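Local coordinates for putative S-adenosyl-L-methionine-dependent Methyltransferase (Methanococcus maripaludis, PDB 3DLC), which binds S-adenosylmethionine and is probably a methyltransferase using it as methyl donor, with a substrate not established here, at residues I81-I86 with I95-G100; K22-P27 with D157-E162. All blocks are in the same frame, centred on the assembly; numbering follows the deposited sequence. Where two conformers were deposited one is given.

How the contacts relate
Contact 1 (81-86 with 95-100) lies within the Rossmann-like methyltransferase fold, joining helix 76-88 to strand 95-99, which follows it in the chain; contact 2 (22-27 with 157-162) bridges 130 residues of sequence, from a segment near the N-terminus to helix 153-166, so the two share no element. The first is buried, the second partly buried; Phe-25 lies close to bound S-adenosylmethionine, which Gly-100 of contact 1 also touches. No hydrogen bond crosses either. Aliphatic side chains alone (isoleucines, a leucine and an alanine) make contact 1, whereas contact 2 adds an aromatic ring, a backbone carbonyl and the methylenes of Glu-162. Their centres are 23 Å apart, yet Lys-22 NZ reaches Asn-85 OD1 at 2.8 Å, a probable hydrogen bond linking segment 22-27 to helix 76-88.

Contact 1. Residues I81-I86 with I95-G100; sequences IALKNI and IQIVQG
Ile-97 presents its CG1 branch to helix 81-86 between Leu-83 and Ile-86. Leu-83 comes from one side at a slant, its CD2 methyl 3.5 Å from Ile-97 CG1. Ile-86 and Ile-97 run past each other in opposite senses; the separation of their CD1 methyls is shorter than carbon atoms can approach and is doubtful. Deeper in the contact, Ala-82 CB meets Ile-97 CD1 at 3.8 Å. That methyl is placed by a chi2 of -56°, which bends the chain of Ile-97, whereas the chain of Ile-95 is extended (chi2 160°). Ile-95 also faces the helix, its side chain crossing that of Ile-86 obliquely, with Ile-95 CD1 4.1 Å from Ile-86 CG1. An alanine in place of Ile-97 would lack everything beyond CB; Ala-82 CB would probably lose its partner across the contact, and Leu-83 CD2 the closer of its two. Helix and strand segments run nearly antiparallel, at 175° with axes 9.2 Å apart, as expected within the beta-alpha-beta unit formed by strand 66-73, helix 76-88 and strand 95-99. Backbone bonds from Gln-96, Val-98 and Gly-100 join this edge strand to strand 66-73; Ile-95 also packs on helix 56-64, and Gly-100 touches S-adenosylmethionine.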
loop_
_atom_site.group_PDB
_atom_site.type_symbol
_atom_site.label_atom_id
_atom_site.label_comp_id
_atom_site.label_asym_id
_atom_site.label_seq_id
_atom_site.Cartn_x
_atom_site.Cartn_y
_atom_site.Cartn_z
ATOM N N ILE A 81 -15.445 0.639 -6.554
ATOM C CA ILE A 81 -15.133 -0.757 -6.865
ATOM C C ILE A 81 -14.792 -1.516 -5.569
ATOM O O ILE A 81 -15.201 -2.642 -5.397
ATOM C CB ILE A 81 -13.994 -0.874 -7.874
ATOM C CG1 ILE A 81 -14.450 -0.389 -9.222
ATOM C CG2 ILE A 81 -13.471 -2.297 -7.904
ATOM C CD1 ILE A 81 -13.354 -0.416 -10.288
ATOM N N ALA A 82 -13.999 -0.892 -4.704
ATOM C CA ALA A 82 -13.576 -1.562 -3.468
ATOM C C ALA A 82 -14.806 -1.909 -2.626
ATOM O O ALA A 82 -14.883 -2.974 -2.030
ATOM C CB ALA A 82 -12.591 -0.691 -2.679
ATOM N N LEU A 83 -15.766 -0.986 -2.558
ATOM C CA LEU A 83 -16.970 -1.239 -1.784
ATOM C C LEU A 83 -17.690 -2.494 -2.281
ATOM O O LEU A 83 -18.139 -3.339 -1.499
ATOM C CB LEU A 83 -17.923 -0.024 -1.818
ATOM C CG LEU A 83 -17.487 1.204 -1.008
ATOM C CD1 LEU A 83 -18.188 2.492 -1.435
ATOM C CD2 LEU A 83 -17.683 0.971 0.485
ATOM N N LYS A 84 -17.802 -2.611 -3.595
ATOM C CA LYS A 84 -18.434 -3.763 -4.209
ATOM C C LYS A 84 -17.611 -5.013 -3.896
ATOM O O LYS A 84 -18.160 -6.057 -3.549
ATOM C CB LYS A 84 -18.566 -3.615 -5.724
ATOM C CG LYS A 84 -19.194 -4.816 -6.383
ATOM C CD LYS A 84 -19.263 -4.719 -7.909
ATOM C CE LYS A 84 -20.034 -5.912 -8.508
ATOM N NZ LYS A 84 -19.309 -7.233 -8.408
ATOM N N ASN A 85 -16.283 -4.937 -4.037
ATOM C CA ASN A 85 -15.443 -6.099 -3.779
ATOM C C ASN A 85 -15.523 -6.598 -2.339
ATOM O O ASN A 85 -15.597 -7.814 -2.084
ATOM C CB ASN A 85 -13.976 -5.810 -4.139
ATOM C CG ASN A 85 -13.747 -5.703 -5.632
ATOM O OD1 ASN A 85 -14.550 -6.229 -6.421
ATOM N ND2 ASN A 85 -12.659 -5.063 -6.040
ATOM N N ILE A 86 -15.526 -5.668 -1.391
ATOM C CA ILE A 86 -15.598 -5.988 0.017
ATOM C C ILE A 86 -16.941 -6.650 0.345
ATOM O O ILE A 86 -17.021 -7.635 1.081
ATOM C CB ILE A 86 -15.308 -4.734 0.846
ATOM C CG1 ILE A 86 -13.842 -4.353 0.681
ATOM C CG2 ILE A 86 -15.555 -4.994 2.303
ATOM C CD1 ILE A 86 -13.569 -2.954 1.022
ATOM N N ILE A 95 -13.651 -4.256 6.869
ATOM C CA ILE A 95 -12.948 -3.244 6.123
ATOM C C ILE A 95 -13.879 -2.062 5.869
ATOM O O ILE A 95 -14.968 -2.211 5.327
ATOM C CB ILE A 95 -12.472 -3.772 4.761
ATOM C CG1 ILE A 95 -11.566 -4.985 4.931
ATOM C CG2 ILE A 95 -11.730 -2.672 3.961
ATOM C CD1 ILE A 95 -11.450 -5.853 3.648
ATOM N N GLN A 96 -13.440 -0.903 6.322
ATOM C CA GLN A 96 -14.121 0.360 6.086
ATOM C C GLN A 96 -13.390 1.121 5.000
ATOM O O GLN A 96 -12.182 1.333 5.117
ATOM C CB GLN A 96 -14.117 1.217 7.354
ATOM C CG GLN A 96 -14.816 2.544 7.131
ATOM C CD GLN A 96 -14.798 3.456 8.343
ATOM O OE1 GLN A 96 -14.220 3.137 9.384
ATOM N NE2 GLN A 96 -15.467 4.599 8.224
ATOM N N ILE A 97 -14.096 1.534 3.956
ATOM C CA ILE A 97 -13.501 2.326 2.892
ATOM C C ILE A 97 -13.535 3.783 3.326
ATOM O O ILE A 97 -14.562 4.287 3.766
ATOM C CB ILE A 97 -14.261 2.075 1.556
ATOM C CG1 ILE A 97 -14.265 0.575 1.163
ATOM C CG2 ILE A 97 -13.703 2.908 0.447
ATOM C CD1 ILE A 97 -12.949 -0.143 1.038
ATOM N N VAL A 98 -12.380 4.438 3.220
ATOM C CA VAL A 98 -12.233 5.845 3.595
ATOM C C VAL A 98 -11.751 6.655 2.398
ATOM O O VAL A 98 -10.705 6.400 1.818
ATOM C CB VAL A 98 -11.245 5.971 4.758
ATOM C CG1 VAL A 98 -11.098 7.411 5.182
ATOM C CG2 VAL A 98 -11.655 5.051 5.914
ATOM N N GLN A 99 -12.552 7.630 2.032
ATOM C CA GLN A 99 -12.226 8.536 0.943
ATOM C C GLN A 99 -11.268 9.569 1.495
ATOM O O GLN A 99 -11.616 10.324 2.409
ATOM C CB GLN A 99 -13.523 9.184 0.425
ATOM C CG GLN A 99 -13.372 10.182 -0.653
ATOM C CD GLN A 99 -13.017 9.547 -1.960
ATOM O OE1 GLN A 99 -13.625 8.548 -2.386
ATOM N NE2 GLN A 99 -12.022 10.134 -2.637
ATOM N N GLY A 100 -10.045 9.622 1.001
ATOM C CA GLY A 100 -9.104 10.606 1.488
ATOM C C GLY A 100 -7.726 10.394 0.921
ATOM O O GLY A 100 -7.444 9.448 0.212
#

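Contact 2. Residues K22-P27 with D157-E162; sequences KTLFAP and DSISAE
Leu-24 sets CG opposite its backbone N (chi1 -175°), and this carries its two methyls toward Glu-162, while Ile-159 turns CG2 opposite its own N and CG1 beside it (chi1 -68°), which sends CG2 to the Phe-25 ring and the Leu-24 side chain, and CD1 to the Leu-24 carbonyl. CG2 of Ile-159 lies 3.6 Å from Phe-25 CE1, and Leu-24 CG stands 4.0 Å from the same methyl. On the other branch, Ile-159 CD1 approaches Leu-24 O at 3.5 Å. Ile-159 and Phe-25 cross at roughly a right angle, whereas Ile-159 and Leu-24 pass in opposite directions. Beyond them, Leu-24 CD1 rests against Glu-162 CB at 3.8 Å, and Leu-24 CD2 is equally near Glu-162 CG. The loop presents Leu-24 and Phe-25 as the two central residues of a type I turn, closed by a bond of 3.1 Å from Ala-26 N to Thr-23 O. Phe-25 is further held by an edge-to-face stack with Phe-150, and its side chain lies about 4 Å from those of Tyr-29 and Arg-118, both of which bind S-adenosylmethionine. The chemistry is therefore one of dispersion: Glu-162 lends its methylenes to Leu-24 and its carboxylate to a salt bridge with Arg-165 on the same helix. Apolar packing thus joins the loop to helix 153-166 beside the cofactor site, with no hydrogen bond between the two segments.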
loop_
_atom_site.group_PDB
_atom_site.type_symbol
_atom_site.label_atom_id
_atom_site.label_comp_id
_atom_site.label_asym_id
_atom_site.label_seq_id
_atom_site.Cartn_x
_atom_site.Cartn_y
_atom_site.Cartn_z
ATOM N N LYS A 22 -7.705 -9.065 -9.714
ATOM C CA LYS A 22 -8.546 -10.283 -9.667
ATOM C C LYS A 22 -7.997 -11.432 -10.488
ATOM O O LYS A 22 -8.483 -12.561 -10.397
ATOM C CB LYS A 22 -9.975 -9.976 -10.178
ATOM C CG LYS A 22 -10.818 -9.155 -9.170
ATOM C CD LYS A 22 -12.189 -8.704 -9.661
ATOM C CE LYS A 22 -12.965 -7.995 -8.527
ATOM N NZ LYS A 22 -14.118 -7.150 -9.015
ATOM N N THR A 23 -7.004 -11.126 -11.318
ATOM C CA THR A 23 -6.447 -12.112 -12.236
ATOM C C THR A 23 -4.945 -12.281 -12.028
ATOM O O THR A 23 -4.500 -12.996 -11.126
ATOM C CB THR A 23 -6.860 -11.814 -13.713
ATOM O OG1 THR A 23 -6.368 -10.545 -14.147
ATOM C CG2 THR A 23 -8.364 -11.903 -13.910
ATOM N N LEU A 24 -4.165 -11.618 -12.837
ATOM C CA LEU A 24 -2.721 -11.794 -12.832
ATOM C C LEU A 24 -2.084 -11.540 -11.464
ATOM O O LEU A 24 -1.203 -12.282 -11.040
ATOM C CB LEU A 24 -2.135 -10.841 -13.855
ATOM C CG LEU A 24 -0.653 -10.976 -14.060
ATOM C CD1 LEU A 24 -0.284 -12.393 -14.504
ATOM C CD2 LEU A 24 -0.200 -9.927 -15.049
ATOM N N PHE A 25 -2.524 -10.504 -10.761
ATOM C CA PHE A 25 -1.930 -10.179 -9.468
ATOM C C PHE A 25 -2.565 -10.921 -8.294
ATOM O O PHE A 25 -2.052 -10.878 -7.181
ATOM C CB PHE A 25 -2.025 -8.678 -9.141
ATOM C CG PHE A 25 -1.114 -7.767 -9.891
ATOM C CD1 PHE A 25 -0.357 -8.171 -10.966
ATOM C CD2 PHE A 25 -1.076 -6.447 -9.524
ATOM C CE1 PHE A 25 0.410 -7.242 -11.665
ATOM C CE2 PHE A 25 -0.296 -5.538 -10.223
ATOM C CZ PHE A 25 0.458 -5.921 -11.254
ATOM N N ALA A 26 -3.681 -11.603 -8.525
ATOM C CA ALA A 26 -4.426 -12.172 -7.397
ATOM C C ALA A 26 -3.572 -12.947 -6.378
ATOM O O ALA A 26 -3.764 -12.791 -5.172
ATOM C CB ALA A 26 -5.595 -13.047 -7.862
ATOM N N PRO A 27 -2.646 -13.807 -6.818
ATOM C CA PRO A 27 -1.905 -14.580 -5.826
ATOM C C PRO A 27 -0.970 -13.786 -4.918
ATOM O O PRO A 27 -0.598 -14.262 -3.837
ATOM C CB PRO A 27 -1.076 -15.547 -6.663
ATOM C CG PRO A 27 -1.215 -15.196 -7.988
ATOM C CD PRO A 27 -2.328 -14.232 -8.189
ATOM N N ASP A 157 8.507 -13.177 -10.863
ATOM C CA ASP A 157 9.050 -13.547 -12.179
ATOM C C ASP A 157 7.923 -13.918 -13.154
ATOM O O ASP A 157 7.958 -13.538 -14.347
ATOM C CB ASP A 157 10.066 -14.671 -12.030
ATOM C CG ASP A 157 11.368 -14.212 -11.378
ATOM O OD1 ASP A 157 11.580 -12.976 -11.211
ATOM O OD2 ASP A 157 12.189 -15.121 -11.091
ATOM N N SER A 158 6.937 -14.681 -12.694
ATOM C CA SER A 158 5.869 -15.100 -13.599
ATOM C C SER A 158 4.997 -13.930 -13.979
ATOM O O SER A 158 4.596 -13.768 -15.148
ATOM C CB SER A 158 5.036 -16.235 -13.047
ATOM O OG SER A 158 4.360 -15.893 -11.880
ATOM N N ILE A 159 4.678 -13.093 -13.006
ATOM C CA ILE A 159 3.843 -11.932 -13.284
ATOM C C ILE A 159 4.560 -10.944 -14.168
ATOM O O ILE A 159 3.972 -10.381 -15.099
ATOM C CB ILE A 159 3.367 -11.262 -11.965
ATOM C CG1 ILE A 159 2.400 -12.190 -11.261
ATOM C CG2 ILE A 159 2.739 -9.882 -12.244
ATOM C CD1 ILE A 159 2.055 -11.785 -9.842
ATOM N N SER A 160 5.854 -10.757 -13.931
ATOM C CA SER A 160 6.588 -9.783 -14.716
ATOM C C SER A 160 6.564 -10.159 -16.195
ATOM O O SER A 160 6.393 -9.294 -17.060
ATOM C CB SER A 160 8.031 -9.592 -14.198
ATOM O OG SER A 160 8.076 -9.170 -12.838
ATOM N N ALA A 161 6.740 -11.435 -16.500
ATOM C CA ALA A 161 6.734 -11.854 -17.873
ATOM C C ALA A 161 5.425 -11.485 -18.553
ATOM O O ALA A 161 5.402 -10.983 -19.691
ATOM C CB ALA A 161 6.993 -13.336 -17.983
ATOM N N GLU A 162 4.316 -11.706 -17.859
ATOM C CA GLU A 162 3.012 -11.385 -18.430
ATOM C C GLU A 162 2.800 -9.868 -18.522
ATOM O O GLU A 162 2.236 -9.369 -19.517
ATOM C CB GLU A 162 1.881 -12.039 -17.643
ATOM C CG GLU A 162 0.538 -11.846 -18.291
ATOM C CD GLU A 162 0.410 -12.491 -19.652
ATOM O OE1 GLU A 162 1.296 -13.276 -20.056
ATOM O OE2 GLU A 162 -0.617 -12.215 -20.313
#